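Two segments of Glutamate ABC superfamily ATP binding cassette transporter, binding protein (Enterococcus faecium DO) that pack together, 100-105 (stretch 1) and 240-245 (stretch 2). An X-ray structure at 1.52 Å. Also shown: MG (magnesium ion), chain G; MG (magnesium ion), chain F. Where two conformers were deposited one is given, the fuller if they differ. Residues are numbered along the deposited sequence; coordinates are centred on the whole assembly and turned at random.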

# COMPACT_ATOMS: atom_id res chain seq x y z
N ASP B 100 -7.79 -1.21 10.72
CA ASP B 100 -6.53 -0.78 10.12
C ASP B 100 -5.98 -1.84 9.15
O ASP B 100 -6.21 -3.05 9.31
CB ASP B 100 -5.49 -0.52 11.23
CG ASP B 100 -5.87 0.64 12.12
OD1 ASP B 100 -6.58 1.56 11.67
OD2 ASP B 100 -5.39 0.67 13.26
N VAL B 101 -5.23 -1.36 8.17
CA VAL B 101 -4.61 -2.23 7.16
C VAL B 101 -3.62 -3.16 7.84
O VAL B 101 -2.82 -2.74 8.68
CB VAL B 101 -3.92 -1.37 6.09
CG1 VAL B 101 -3.05 -2.21 5.11
CG2 VAL B 101 -4.97 -0.58 5.30
N TYR B 102 -3.67 -4.45 7.49
CA TYR B 102 -2.70 -5.39 8.06
C TYR B 102 -1.82 -6.09 7.01
O TYR B 102 -0.92 -6.86 7.39
CB TYR B 102 -3.42 -6.44 8.97
CG TYR B 102 -4.23 -7.43 8.18
CD1 TYR B 102 -3.69 -8.68 7.84
CD2 TYR B 102 -5.52 -7.12 7.71
CE1 TYR B 102 -4.39 -9.58 7.07
CE2 TYR B 102 -6.24 -8.04 6.93
CZ TYR B 102 -5.65 -9.24 6.60
OH TYR B 102 -6.33 -10.12 5.77
N PHE B 103 -2.04 -5.86 5.71
CA PHE B 103 -1.20 -6.41 4.65
C PHE B 103 -1.33 -5.50 3.43
O PHE B 103 -2.43 -5.05 3.12
CB PHE B 103 -1.62 -7.86 4.28
CG PHE B 103 -0.64 -8.57 3.37
CD1 PHE B 103 0.41 -9.31 3.89
CD2 PHE B 103 -0.74 -8.45 1.98
CE1 PHE B 103 1.34 -9.94 3.06
CE2 PHE B 103 0.17 -9.10 1.14
CZ PHE B 103 1.22 -9.84 1.68
N ASP B 104 -0.23 -5.30 2.72
CA ASP B 104 -0.17 -4.38 1.58
C ASP B 104 0.07 -5.16 0.28
O ASP B 104 1.21 -5.36 -0.12
CB ASP B 104 0.95 -3.37 1.88
CG ASP B 104 0.85 -2.12 1.06
OD1 ASP B 104 -0.11 -2.00 0.29
OD2 ASP B 104 1.74 -1.23 1.24
N ALA B 105 -1.00 -5.60 -0.37
CA ALA B 105 -0.89 -6.37 -1.61
C ALA B 105 -1.05 -5.45 -2.82
O ALA B 105 -1.20 -4.23 -2.70
CB ALA B 105 -1.91 -7.53 -1.62
MG MG G . 5.97 -2.09 12.94
MG MG F . 7.67 -1.56 3.40
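Stretch 2 (240-245) TEGKVE

The C-terminal segment 240-245 meets residues 100-105 through a small backbone-centred contact, in which one hydrogen bond, a glycine lying over an aromatic face and a single valine do most of the work. It illustrates how a chain end can be held against a strand without becoming a second strand.

Thr240 to Lys243 form a type I beta turn, whose closing bond, Lys243 N to Thr240 O at 3.4 Å, is weak. After the turn the backbone opens out, with Lys243 and Val244 at phi/psi of -69/134 and -88/119, and the chain runs back alongside stretch 1, so that Gly242 lies beside Asp104 (CA to CA 4.3 Å) while Val244 reaches Val101 and Tyr102.

At the turn, Asp104 N donates to Gly242 O at 2.9 Å, with an angle of 156° at the hydrogen. Gly242 CA in turn makes a CH...O contact of 3.3 Å to Asp104 O and sits 4.1 Å from the centroid of the Phe103 ring, 18° off its normal. So close an approach suits a residue without a side chain: an ideal CB here would point toward stretch 1 and fall 2.5 Å from Phe103 CZ, a clash.

Further along, Val244 points toward stretch 1 and supplies the apolar part. Its CG2 lies 3.6 Å from Tyr102 C, 3.7 Å from Phe103 N and 4.0 Å from Val101 CG1, so the methyl packs largely on main chain.

Water extends the junction on its polar side. Water 1 bridges the stretches, lying 2.6 Å from Asp104 OD2 and 2.9 Å from Lys243 O. Beyond it, Glu245 leaves stretch 1 and turns to metal, its OE2 binding one magnesium ion at 2.1 Å and its terminal OXT another at 2.0 Å.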

# COMPACT_ATOMS: atom_id res chain seq x y z
N THR B 240 9.25 -8.70 1.19
CA THR B 240 9.22 -7.62 2.16
C THR B 240 8.08 -6.62 1.96
O THR B 240 7.68 -5.96 2.93
CB THR B 240 10.56 -6.85 2.12
OG1 THR B 240 10.74 -6.33 0.79
CG2 THR B 240 11.73 -7.77 2.43
N GLU B 241 7.53 -6.51 0.74
CA GLU B 241 6.70 -5.36 0.40
C GLU B 241 5.30 -5.41 0.99
O GLU B 241 4.65 -4.36 1.09
CB GLU B 241 6.58 -5.23 -1.12
CG GLU B 241 7.91 -4.85 -1.75
CD GLU B 241 8.63 -3.76 -0.98
OE1 GLU B 241 8.18 -2.60 -1.04
OE2 GLU B 241 9.65 -4.06 -0.32
N GLY B 242 4.81 -6.58 1.37
CA GLY B 242 3.47 -6.65 1.92
C GLY B 242 3.38 -6.25 3.38
O GLY B 242 2.28 -6.07 3.89
N LYS B 243 4.52 -6.14 4.05
CA LYS B 243 4.53 -5.84 5.47
C LYS B 243 4.05 -4.42 5.76
O LYS B 243 4.52 -3.45 5.15
CB LYS B 243 5.95 -6.00 6.01
CG LYS B 243 6.05 -5.83 7.51
CD LYS B 243 7.48 -6.06 7.97
CE LYS B 243 7.49 -6.09 9.48
NZ LYS B 243 8.85 -6.21 10.07
N VAL B 244 3.17 -4.31 6.74
CA VAL B 244 2.79 -3.03 7.33
C VAL B 244 3.78 -2.74 8.46
O VAL B 244 3.84 -3.47 9.45
CB VAL B 244 1.34 -3.08 7.85
CG1 VAL B 244 0.96 -1.79 8.58
CG2 VAL B 244 0.42 -3.32 6.68
N GLU B 245 4.51 -1.63 8.33
CA GLU B 245 5.48 -1.25 9.35
C GLU B 245 4.86 -0.56 10.58
O GLU B 245 3.77 0.03 10.57
CB GLU B 245 6.53 -0.33 8.75
CG GLU B 245 7.42 -1.00 7.75
CD GLU B 245 6.85 -0.97 6.33
OE1 GLU B 245 5.85 -0.24 6.06
OE2 GLU B 245 7.41 -1.71 5.47
OXT GLU B 245 5.50 -0.57 11.64
O HOH W 1 3.60 -1.72 3.02
O HOH W 2 6.56 -3.23 3.57
O HOH W 3 9.21 -2.97 3.23
O HOH W 4 7.57 -1.44 1.38
O HOH W 5 5.81 -0.51 3.51
O HOH W 6 8.61 0.16 3.60